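Local coordinates for CYCLIN domain-containing protein (Chaetomium thermophilum, PDB 6Z3U) that probably serves as the cyclin H-type regulatory subunit of the CDK-activating kinase complex, supporting the activity of its cyclin-dependent kinase partner, at residues His233-Leu246 with Thr321-Leu333. Sequence-based numbering, arbitrary orientation.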
loop_
_atom_site.group_PDB
_atom_site.type_symbol
_atom_site.label_atom_id
_atom_site.label_comp_id
_atom_site.label_asym_id
_atom_site.label_seq_id
_atom_site.Cartn_x
_atom_site.Cartn_y
_atom_site.Cartn_z
ATOM N N HIS A 233 -18.281 3.277 -8.599
ATOM C CA HIS A 233 -19.137 4.452 -8.580
ATOM C C HIS A 233 -19.265 5.107 -7.214
ATOM O O HIS A 233 -19.837 6.199 -7.128
ATOM C CB HIS A 233 -20.543 4.086 -9.083
ATOM C CG HIS A 233 -20.537 3.254 -10.326
ATOM N ND1 HIS A 233 -19.945 3.670 -11.497
ATOM C CD2 HIS A 233 -21.047 2.024 -10.577
ATOM C CE1 HIS A 233 -20.092 2.735 -12.419
ATOM N NE2 HIS A 233 -20.758 1.727 -11.886
ATOM N N PHE A 234 -18.753 4.488 -6.153
ATOM C CA PHE A 234 -18.939 5.004 -4.805
ATOM C C PHE A 234 -17.654 4.853 -4.008
ATOM O O PHE A 234 -16.815 3.995 -4.297
ATOM C CB PHE A 234 -20.093 4.289 -4.093
ATOM C CG PHE A 234 -21.387 4.335 -4.850
ATOM C CD1 PHE A 234 -22.171 5.477 -4.839
ATOM C CD2 PHE A 234 -21.820 3.237 -5.575
ATOM C CE1 PHE A 234 -23.362 5.523 -5.536
ATOM C CE2 PHE A 234 -23.011 3.278 -6.273
ATOM C CZ PHE A 234 -23.783 4.422 -6.254
ATOM N N THR A 235 -17.511 5.699 -3.020
ATOM C CA THR A 235 -16.376 5.776 -2.117
ATOM C C THR A 235 -16.555 4.796 -0.960
ATOM O O THR A 235 -17.686 4.496 -0.568
ATOM C CB THR A 235 -16.245 7.198 -1.579
ATOM O OG1 THR A 235 -16.054 8.100 -2.677
ATOM C CG2 THR A 235 -15.078 7.335 -0.624
ATOM N N PRO A 236 -15.463 4.261 -0.399
ATOM C CA PRO A 236 -15.613 3.357 0.755
ATOM C C PRO A 236 -16.515 3.904 1.848
ATOM O O PRO A 236 -17.286 3.141 2.441
ATOM C CB PRO A 236 -14.169 3.178 1.233
ATOM C CG PRO A 236 -13.372 3.264 -0.023
ATOM C CD PRO A 236 -14.070 4.292 -0.886
ATOM N N SER A 237 -16.444 5.205 2.136
ATOM C CA SER A 237 -17.375 5.787 3.096
ATOM C C SER A 237 -18.805 5.682 2.584
ATOM O O SER A 237 -19.721 5.333 3.336
ATOM C CB SER A 237 -17.017 7.247 3.370
ATOM O OG SER A 237 -17.150 8.035 2.198
ATOM N N GLN A 238 -19.011 5.974 1.298
ATOM C CA GLN A 238 -20.347 5.887 0.723
ATOM C C GLN A 238 -20.855 4.449 0.740
ATOM O O GLN A 238 -21.995 4.185 1.141
ATOM C CB GLN A 238 -20.329 6.444 -0.700
ATOM C CG GLN A 238 -20.024 7.933 -0.767
ATOM C CD GLN A 238 -19.758 8.416 -2.179
ATOM O OE1 GLN A 238 -19.748 7.629 -3.124
ATOM N NE2 GLN A 238 -19.538 9.716 -2.329
ATOM N N ILE A 239 -20.021 3.504 0.303
ATOM C CA ILE A 239 -20.411 2.097 0.335
ATOM C C ILE A 239 -20.642 1.642 1.770
ATOM O O ILE A 239 -21.608 0.925 2.063
ATOM C CB ILE A 239 -19.346 1.230 -0.365
ATOM C CG1 ILE A 239 -19.241 1.608 -1.844
ATOM C CG2 ILE A 239 -19.675 -0.247 -0.211
ATOM C CD1 ILE A 239 -18.079 0.958 -2.559
ATOM N N MET A 240 -19.758 2.045 2.685
ATOM C CA MET A 240 -19.887 1.635 4.080
ATOM C C MET A 240 -21.214 2.100 4.668
ATOM O O MET A 240 -21.926 1.322 5.312
ATOM C CB MET A 240 -18.711 2.182 4.892
ATOM C CG MET A 240 -18.808 1.918 6.382
ATOM S SD MET A 240 -19.686 3.225 7.254
ATOM C CE MET A 240 -20.770 2.262 8.300
ATOM N N LEU A 241 -21.559 3.373 4.464
ATOM C CA LEU A 241 -22.835 3.878 4.959
ATOM C C LEU A 241 -24.010 3.157 4.309
ATOM O O LEU A 241 -25.045 2.949 4.952
ATOM C CB LEU A 241 -22.934 5.385 4.715
ATOM C CG LEU A 241 -22.005 6.273 5.548
ATOM C CD1 LEU A 241 -21.943 7.676 4.967
ATOM C CD2 LEU A 241 -22.458 6.319 6.999
ATOM N N ALA A 242 -23.865 2.754 3.044
ATOM C CA ALA A 242 -24.953 2.062 2.362
ATOM C C ALA A 242 -25.201 0.687 2.969
ATOM O O ALA A 242 -26.354 0.304 3.201
ATOM C CB ALA A 242 -24.644 1.944 0.871
ATOM N N ALA A 243 -24.135 -0.067 3.244
ATOM C CA ALA A 243 -24.304 -1.369 3.879
ATOM C C ALA A 243 -24.912 -1.226 5.267
ATOM O O ALA A 243 -25.741 -2.046 5.679
ATOM C CB ALA A 243 -22.962 -2.096 3.953
ATOM N N LEU A 244 -24.513 -0.186 6.005
ATOM C CA LEU A 244 -25.124 0.072 7.306
ATOM C C LEU A 244 -26.571 0.523 7.148
ATOM O O LEU A 244 -27.434 0.151 7.951
ATOM C CB LEU A 244 -24.310 1.117 8.069
ATOM C CG LEU A 244 -24.891 1.608 9.398
ATOM C CD1 LEU A 244 -25.083 0.459 10.378
ATOM C CD2 LEU A 244 -23.993 2.677 10.004
ATOM N N SER A 245 -26.854 1.327 6.119
ATOM C CA SER A 245 -28.226 1.757 5.875
ATOM C C SER A 245 -29.138 0.571 5.599
ATOM O O SER A 245 -30.314 0.589 5.976
ATOM C CB SER A 245 -28.268 2.739 4.704
ATOM O OG SER A 245 -29.551 3.328 4.581
ATOM N N LEU A 246 -28.616 -0.463 4.934
ATOM C CA LEU A 246 -29.403 -1.668 4.704
ATOM C C LEU A 246 -29.593 -2.461 5.990
ATOM O O LEU A 246 -30.647 -3.075 6.189
ATOM C CB LEU A 246 -28.726 -2.533 3.642
ATOM C CG LEU A 246 -28.730 -1.960 2.223
ATOM C CD1 LEU A 246 -27.621 -2.580 1.392
ATOM C CD2 LEU A 246 -30.078 -2.188 1.563
ATOM N N THR A 321 -26.770 10.102 -2.888
ATOM C CA THR A 321 -25.727 9.205 -3.375
ATOM C C THR A 321 -25.748 7.877 -2.627
ATOM O O THR A 321 -25.622 6.811 -3.241
ATOM C CB THR A 321 -24.355 9.867 -3.245
ATOM O OG1 THR A 321 -24.348 11.108 -3.962
ATOM C CG2 THR A 321 -23.268 8.960 -3.802
ATOM N N ILE A 322 -25.894 7.920 -1.300
ATOM C CA ILE A 322 -25.964 6.685 -0.524
ATOM C C ILE A 322 -27.179 5.865 -0.942
ATOM O O ILE A 322 -27.115 4.634 -1.032
ATOM C CB ILE A 322 -25.989 6.992 0.985
ATOM C CG1 ILE A 322 -24.800 7.868 1.391
ATOM C CG2 ILE A 322 -25.991 5.696 1.788
ATOM C CD1 ILE A 322 -23.456 7.237 1.145
ATOM N N GLU A 323 -28.304 6.535 -1.206
ATOM C CA GLU A 323 -29.507 5.819 -1.619
ATOM C C GLU A 323 -29.293 5.135 -2.964
ATOM O O GLU A 323 -29.781 4.021 -3.189
ATOM C CB GLU A 323 -30.692 6.781 -1.685
ATOM C CG GLU A 323 -32.060 6.114 -1.587
ATOM C CD GLU A 323 -32.256 5.364 -0.282
ATOM O OE1 GLU A 323 -32.811 4.246 -0.313
ATOM O OE2 GLU A 323 -31.850 5.894 0.774
ATOM N N ALA A 324 -28.564 5.789 -3.871
ATOM C CA ALA A 324 -28.222 5.150 -5.138
ATOM C C ALA A 324 -27.343 3.927 -4.906
ATOM O O ALA A 324 -27.539 2.882 -5.536
ATOM C CB ALA A 324 -27.525 6.151 -6.058
ATOM N N CYS A 325 -26.369 4.041 -3.999
ATOM C CA CYS A 325 -25.544 2.888 -3.652
ATOM C C CYS A 325 -26.354 1.838 -2.903
ATOM O O CYS A 325 -26.150 0.634 -3.093
ATOM C CB CYS A 325 -24.349 3.339 -2.812
ATOM S SG CYS A 325 -23.230 2.004 -2.336
ATOM N N ARG A 326 -27.274 2.278 -2.041
ATOM C CA ARG A 326 -28.107 1.338 -1.301
ATOM C C ARG A 326 -28.903 0.449 -2.248
ATOM O O ARG A 326 -29.089 -0.745 -1.984
ATOM C CB ARG A 326 -29.044 2.103 -0.367
ATOM C CG ARG A 326 -29.603 1.277 0.776
ATOM C CD ARG A 326 -30.604 2.084 1.592
ATOM N NE ARG A 326 -31.090 1.361 2.765
ATOM C CZ ARG A 326 -32.132 0.532 2.766
ATOM N NH1 ARG A 326 -32.813 0.302 1.649
ATOM N NH2 ARG A 326 -32.493 -0.072 3.889
ATOM N N ASP A 327 -29.378 1.014 -3.361
ATOM C CA ASP A 327 -30.158 0.235 -4.316
ATOM C C ASP A 327 -29.272 -0.708 -5.122
ATOM O O ASP A 327 -29.674 -1.837 -5.428
ATOM C CB ASP A 327 -30.930 1.175 -5.242
ATOM C CG ASP A 327 -31.997 1.972 -4.509
ATOM O OD1 ASP A 327 -32.604 1.429 -3.562
ATOM O OD2 ASP A 327 -32.222 3.145 -4.875
ATOM N N MET A 328 -28.065 -0.263 -5.479
ATOM C CA MET A 328 -27.151 -1.132 -6.214
ATOM C C MET A 328 -26.769 -2.354 -5.389
ATOM O O MET A 328 -26.703 -3.472 -5.914
ATOM C CB MET A 328 -25.902 -0.351 -6.627
ATOM C CG MET A 328 -24.901 -1.176 -7.422
ATOM S SD MET A 328 -23.624 -0.185 -8.224
ATOM C CE MET A 328 -23.832 -0.698 -9.928
ATOM N N LEU A 329 -26.512 -2.161 -4.093
ATOM C CA LEU A 329 -26.112 -3.276 -3.240
ATOM C C LEU A 329 -27.254 -4.261 -3.026
ATOM O O LEU A 329 -27.030 -5.475 -2.958
ATOM C CB LEU A 329 -25.615 -2.747 -1.893
ATOM C CG LEU A 329 -24.109 -2.524 -1.754
ATOM C CD1 LEU A 329 -23.576 -1.637 -2.868
ATOM C CD2 LEU A 329 -23.793 -1.930 -0.389
ATOM N N SER A 330 -28.486 -3.760 -2.912
ATOM C CA SER A 330 -29.613 -4.626 -2.587
ATOM C C SER A 330 -29.820 -5.737 -3.609
ATOM O O SER A 330 -30.398 -6.775 -3.269
ATOM C CB SER A 330 -30.888 -3.790 -2.471
ATOM O OG SER A 330 -31.288 -3.301 -3.740
ATOM N N LYS A 331 -29.367 -5.548 -4.850
ATOM C CA LYS A 331 -29.591 -6.539 -5.896
ATOM C C LYS A 331 -28.710 -7.774 -5.756
ATOM O O LYS A 331 -28.942 -8.756 -6.471
ATOM C CB LYS A 331 -29.362 -5.898 -7.267
ATOM C CG LYS A 331 -30.426 -4.882 -7.658
ATOM C CD LYS A 331 -30.058 -4.136 -8.933
ATOM C CE LYS A 331 -28.834 -3.260 -8.718
ATOM N NZ LYS A 331 -28.577 -2.332 -9.852
ATOM N N GLU A 332 -27.714 -7.758 -4.869
ATOM C CA GLU A 332 -26.826 -8.899 -4.672
ATOM C C GLU A 332 -26.453 -8.998 -3.190
ATOM O O GLU A 332 -25.300 -8.867 -2.789
ATOM C CB GLU A 332 -25.589 -8.778 -5.560
ATOM C CG GLU A 332 -25.132 -10.093 -6.177
ATOM C CD GLU A 332 -26.161 -10.694 -7.124
ATOM O OE1 GLU A 332 -26.671 -9.963 -7.999
ATOM O OE2 GLU A 332 -26.457 -11.902 -6.996
ATOM N N LEU A 333 -27.458 -9.253 -2.356
ATOM C CA LEU A 333 -27.259 -9.339 -0.921
ATOM C C LEU A 333 -26.554 -10.647 -0.571
ATOM O O LEU A 333 -26.442 -11.549 -1.401
ATOM C CB LEU A 333 -28.602 -9.220 -0.203
ATOM C CG LEU A 333 -29.285 -7.854 -0.316
ATOM C CD1 LEU A 333 -30.682 -7.890 0.291
ATOM C CD2 LEU A 333 -28.443 -6.772 0.344
#
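The backbone O of Ser-245 is gripped by the guanidinium of Arg-326: NH2 donates to it at 3.1 Å with an N-H...O angle of 158°, and NE adds a weak bond. The oxygen lies close to the guanidinium plane, although NH2 sits well above the carbonyl's own plane. NE also bonds weakly to Ser-245 OG; the one arginine thus reaches both side chain and backbone of Ser-245. Leu-246 CD2 rests 3.6 Å above the centre of one guanidinium face and also touches Arg-326 CG, and the extended arginine chain runs past it. Midway, Ala-242 is a knob in a hole formed by Ile-322, Cys-325, Arg-326 and Leu-329; its CB lies 3.5 Å from Cys-325 SG. Leu-329 returns the packing, sitting among Ile-239, Ala-242, Ala-243 and Leu-246. At the other end, the Phe-234 ring lies over Cys-325, whose CB stands 3.4 Å from the ring centroid, almost on its normal. With SG anti to the backbone N (chi1 -179°), the sulfur also reaches over this face while touching Ala-242. Met-328 SD comes to the ring's edge, 4.0 Å from Phe-234 CE2. Gln-238 OE1 accepts the N-H of Thr-235, while its NE2 bonds to Val-60 O of the neighbouring RING-type domain-containing protein. The helical segments 236-246 and 321-330 of the C-terminal cyclin domain thus cross at -65°, their axes 8.6 Å apart at closest approach, about small Ala-242 and Cys-325. The result is a largely apolar junction with two sulfurs against the Phe-234 ring and its direct polar tie at the Arg-326 end, where Arg-249 also comes close, its charge probably offset by its salt bridge to Glu-323.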